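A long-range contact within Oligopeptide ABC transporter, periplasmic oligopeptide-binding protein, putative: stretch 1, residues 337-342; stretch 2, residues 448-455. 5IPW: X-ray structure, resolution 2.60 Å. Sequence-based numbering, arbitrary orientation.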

ATOM      1  N   SER A 337      -1.774 -13.890  -4.267  1.00 60.62           N
ATOM      2  CA  SER A 337      -2.152 -14.693  -5.405  1.00 57.84           C
ATOM      3  C   SER A 337      -2.807 -13.811  -6.441  1.00 53.96           C
ATOM      4  O   SER A 337      -3.489 -12.852  -6.104  1.00 53.85           O
ATOM      5  CB  SER A 337      -3.136 -15.778  -4.989  1.00 61.48           C
ATOM      6  OG  SER A 337      -3.785 -16.302  -6.133  1.00 63.08           O
ATOM      7  N   ALA A 338      -2.600 -14.141  -7.706  1.00 53.69           N
ATOM      8  CA  ALA A 338      -3.301 -13.463  -8.784  1.00 55.62           C
ATOM      9  C   ALA A 338      -4.719 -14.018  -8.948  1.00 57.43           C
ATOM     10  O   ALA A 338      -5.583 -13.352  -9.523  1.00 61.14           O
ATOM     11  CB  ALA A 338      -2.532 -13.614 -10.082  1.00 56.05           C
ATOM     12  N   SER A 339      -4.954 -15.238  -8.461  1.00 55.66           N
ATOM     13  CA  SER A 339      -6.256 -15.888  -8.619  1.00 56.86           C
ATOM     14  C   SER A 339      -6.441 -17.035  -7.634  1.00 55.77           C
ATOM     15  O   SER A 339      -5.993 -18.145  -7.890  1.00 56.56           O
ATOM     16  CB  SER A 339      -6.422 -16.401 -10.052  1.00 59.22           C
ATOM     17  OG  SER A 339      -7.740 -16.871 -10.280  1.00 60.45           O
ATOM     18  N   ARG A 340      -7.101 -16.748  -6.512  1.00 55.89           N
ATOM     19  CA  ARG A 340      -7.366 -17.743  -5.471  1.00 55.25           C
ATOM     20  C   ARG A 340      -8.848 -18.107  -5.409  1.00 57.47           C
ATOM     21  O   ARG A 340      -9.674 -17.478  -6.068  1.00 56.04           O
ATOM     22  CB  ARG A 340      -6.862 -17.271  -4.095  1.00 54.79           C
ATOM     23  CG  ARG A 340      -7.278 -15.875  -3.646  1.00 55.95           C
ATOM     24  CD  ARG A 340      -8.700 -15.769  -3.100  1.00 55.55           C
ATOM     25  NE  ARG A 340      -8.972 -14.401  -2.659  1.00 55.02           N
ATOM     26  CZ  ARG A 340      -9.905 -14.032  -1.781  1.00 55.20           C
ATOM     27  NH1 ARG A 340     -10.713 -14.921  -1.209  1.00 56.93           N
ATOM     28  NH2 ARG A 340     -10.027 -12.744  -1.471  1.00 52.56           N
ATOM     29  N   ILE A 341      -9.166 -19.129  -4.616  1.00 57.88           N
ATOM     30  CA  ILE A 341     -10.535 -19.613  -4.462  1.00 57.26           C
ATOM     31  C   ILE A 341     -10.856 -19.898  -3.001  1.00 54.47           C
ATOM     32  O   ILE A 341      -9.993 -20.298  -2.217  1.00 52.51           O
ATOM     33  CB  ILE A 341     -10.787 -20.890  -5.300  1.00 60.46           C
ATOM     34  CG1 ILE A 341     -12.283 -21.202  -5.395  1.00 63.34           C
ATOM     35  CG2 ILE A 341     -10.039 -22.091  -4.729  1.00 59.85           C
ATOM     36  CD1 ILE A 341     -12.600 -22.336  -6.350  1.00 63.21           C
ATOM     37  N   SER A 342     -12.106 -19.662  -2.637  1.00 54.07           N
ATOM     38  CA  SER A 342     -12.625 -20.130  -1.364  1.00 54.59           C
ATOM     39  C   SER A 342     -13.914 -20.893  -1.647  1.00 57.61           C
ATOM     40  O   SER A 342     -14.675 -20.543  -2.552  1.00 62.83           O
ATOM     41  CB  SER A 342     -12.843 -18.975  -0.379  1.00 51.67           C
ATOM     42  OG  SER A 342     -13.404 -17.841  -1.002  1.00 51.20           O
ATOM     43  N   GLN A 448     -12.605 -12.861 -17.921  1.00 66.00           N
ATOM     44  CA  GLN A 448     -12.000 -13.866 -18.800  1.00 68.59           C
ATOM     45  C   GLN A 448     -10.669 -14.415 -18.278  1.00 67.23           C
ATOM     46  O   GLN A 448     -10.332 -15.573 -18.517  1.00 65.39           O
ATOM     47  CB  GLN A 448     -11.789 -13.282 -20.203  1.00 71.73           C
ATOM     48  CG  GLN A 448     -11.299 -14.286 -21.239  1.00 71.82           C
ATOM     49  CD  GLN A 448     -12.198 -15.502 -21.331  1.00 71.54           C
ATOM     50  OE1 GLN A 448     -11.763 -16.630 -21.094  1.00 67.52           O
ATOM     51  NE2 GLN A 448     -13.468 -15.274 -21.650  1.00 71.08           N
ATOM     52  N   PHE A 449      -9.908 -13.575 -17.585  1.00 66.72           N
ATOM     53  CA  PHE A 449      -8.633 -13.998 -17.045  1.00 65.85           C
ATOM     54  C   PHE A 449      -8.829 -15.160 -16.093  1.00 64.55           C
ATOM     55  O   PHE A 449      -8.171 -16.184 -16.233  1.00 67.79           O
ATOM     56  CB  PHE A 449      -7.922 -12.843 -16.334  1.00 67.34           C
ATOM     57  CG  PHE A 449      -6.813 -13.291 -15.419  1.00 68.83           C
ATOM     58  CD1 PHE A 449      -5.670 -13.892 -15.933  1.00 69.32           C
ATOM     59  CD2 PHE A 449      -6.920 -13.125 -14.039  1.00 70.19           C
ATOM     60  CE1 PHE A 449      -4.650 -14.312 -15.091  1.00 71.21           C
ATOM     61  CE2 PHE A 449      -5.903 -13.542 -13.191  1.00 71.51           C
ATOM     62  CZ  PHE A 449      -4.767 -14.137 -13.719  1.00 72.17           C
ATOM     63  N   HIS A 450      -9.737 -15.003 -15.135  1.00 64.54           N
ATOM     64  CA  HIS A 450      -9.949 -16.027 -14.105  1.00 63.16           C
ATOM     65  C   HIS A 450     -10.547 -17.319 -14.679  1.00 62.28           C
ATOM     66  O   HIS A 450     -10.242 -18.414 -14.200  1.00 55.93           O
ATOM     67  CB  HIS A 450     -10.840 -15.489 -12.986  1.00 63.01           C
ATOM     68  CG  HIS A 450     -10.151 -14.512 -12.085  1.00 62.31           C
ATOM     69  ND1 HIS A 450      -9.229 -14.899 -11.137  1.00 61.04           N
ATOM     70  CD2 HIS A 450     -10.258 -13.166 -11.980  1.00 59.40           C
ATOM     71  CE1 HIS A 450      -8.794 -13.833 -10.489  1.00 58.62           C
ATOM     72  NE2 HIS A 450      -9.403 -12.769 -10.982  1.00 57.64           N
ATOM     73  N   VAL A 451     -11.397 -17.182 -15.695  1.00 62.51           N
ATOM     74  CA  VAL A 451     -11.913 -18.336 -16.427  1.00 63.76           C
ATOM     75  C   VAL A 451     -10.743 -19.218 -16.850  1.00 66.97           C
ATOM     76  O   VAL A 451     -10.682 -20.394 -16.492  1.00 69.92           O
ATOM     77  CB  VAL A 451     -12.710 -17.901 -17.678  1.00 64.09           C
ATOM     78  CG1 VAL A 451     -12.983 -19.080 -18.604  1.00 63.92           C
ATOM     79  CG2 VAL A 451     -14.015 -17.229 -17.276  1.00 63.56           C
ATOM     80  N   ASP A 452      -9.807 -18.624 -17.587  1.00 69.83           N
ATOM     81  CA  ASP A 452      -8.636 -19.340 -18.113  1.00 70.96           C
ATOM     82  C   ASP A 452      -7.874 -20.080 -17.024  1.00 68.82           C
ATOM     83  O   ASP A 452      -7.480 -21.233 -17.205  1.00 71.65           O
ATOM     84  CB  ASP A 452      -7.675 -18.374 -18.811  1.00 71.34           C
ATOM     85  CG  ASP A 452      -8.328 -17.619 -19.944  1.00 74.07           C
ATOM     86  OD1 ASP A 452      -9.400 -18.063 -20.403  1.00 77.30           O
ATOM     87  OD2 ASP A 452      -7.775 -16.583 -20.371  1.00 77.09           O
ATOM     88  N   VAL A 453      -7.672 -19.410 -15.896  1.00 65.65           N
ATOM     89  CA  VAL A 453      -6.927 -19.984 -14.777  1.00 65.41           C
ATOM     90  C   VAL A 453      -7.577 -21.282 -14.318  1.00 65.80           C
ATOM     91  O   VAL A 453      -6.933 -22.334 -14.275  1.00 65.04           O
ATOM     92  CB  VAL A 453      -6.863 -19.020 -13.571  1.00 64.93           C
ATOM     93  CG1 VAL A 453      -6.073 -19.638 -12.421  1.00 64.51           C
ATOM     94  CG2 VAL A 453      -6.252 -17.684 -13.974  1.00 66.25           C
ATOM     95  N   TRP A 454      -8.861 -21.194 -13.985  1.00 65.10           N
ATOM     96  CA  TRP A 454      -9.562 -22.302 -13.346  1.00 63.61           C
ATOM     97  C   TRP A 454     -10.100 -23.322 -14.344  1.00 62.83           C
ATOM     98  O   TRP A 454     -10.325 -24.479 -13.979  1.00 62.14           O
ATOM     99  CB  TRP A 454     -10.643 -21.755 -12.415  1.00 61.24           C
ATOM    100  CG  TRP A 454     -10.010 -21.006 -11.294  1.00 58.57           C
ATOM    101  CD1 TRP A 454      -9.721 -19.670 -11.257  1.00 56.60           C
ATOM    102  CD2 TRP A 454      -9.519 -21.556 -10.067  1.00 56.06           C
ATOM    103  NE1 TRP A 454      -9.105 -19.355 -10.073  1.00 56.28           N
ATOM    104  CE2 TRP A 454      -8.969 -20.494  -9.324  1.00 54.78           C
ATOM    105  CE3 TRP A 454      -9.502 -22.844  -9.519  1.00 56.12           C
ATOM    106  CZ2 TRP A 454      -8.410 -20.679  -8.061  1.00 54.93           C
ATOM    107  CZ3 TRP A 454      -8.947 -23.027  -8.258  1.00 54.18           C
ATOM    108  CH2 TRP A 454      -8.406 -21.953  -7.548  1.00 55.51           C
ATOM    109  N   THR A 455     -10.264 -22.906 -15.598  1.00 62.10           N
ATOM    110  CA  THR A 455     -10.481 -23.844 -16.702  1.00 65.27           C
ATOM    111  C   THR A 455      -9.364 -24.891 -16.762  1.00 69.08           C
ATOM    112  O   THR A 455      -9.614 -26.054 -17.065  1.00 75.54           O
ATOM    113  CB  THR A 455     -10.556 -23.117 -18.055  1.00 64.93           C
ATOM    114  OG1 THR A 455     -11.655 -22.200 -18.046  1.00 66.22           O
ATOM    115  CG2 THR A 455     -10.745 -24.106 -19.208  1.00 65.75           C
TER

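Residues 448-455 form a helix, evidenced by i to i+4 bonds such as Trp 454 N to His 450 O (3.1 Å) and Thr 455 N to Val 451 O (2.7 Å). The other stretch turns a corner at Ala 338 and Ser 339 and then runs as a strand through Ile 341 and Ser 342. Inside that corner, Ser 339 N donates to Ser 337 OG at 2.8 Å, with an N-H...acceptor angle of 139°. The backbones come closest at Ser 339 and His 450, whose CA atoms lie 6.6 Å apart, and the contact buries 318 Å² summed over both sides.

Ser 339 points its CA-to-CB bond toward the helix, and its hydroxyl joins two side chains one helical turn apart. Trp 454 NE1 donates to Ser 339 OG across 2.8 Å at an angle of 146°; an indole nitrogen carries a hydrogen and cannot accept, so the direction is fixed. The second bond, between Ser 339 OG and His 450 ND1, is short at 2.6 Å. In both cases the oxygen lies at the ring edge, near the ring plane, where the nitrogen's hydrogen or lone pair is directed. The CA-to-CB bond of His 450 points sideways, and its ring end comes nearer to reach the serine.

Apolar packing flanks this polar center. Ile 341 CG2 approaches Trp 454 CH2 at 3.3 Å, a tight carbon-carbon contact, while Ile 341 CD1 sits over one face of the indole. Arg 340, by contrast, directs its CA-to-CB bond away from the helix; its backbone C is nevertheless 3.7 Å from Trp 454 CZ2. At the corner, Ala 338 CB lies 4.3 Å from Phe 449 CZ, a looser apolar contact, and Ala 338 O meets the edge of the phenyl ring, 3.7 Å from Phe 449 CE2.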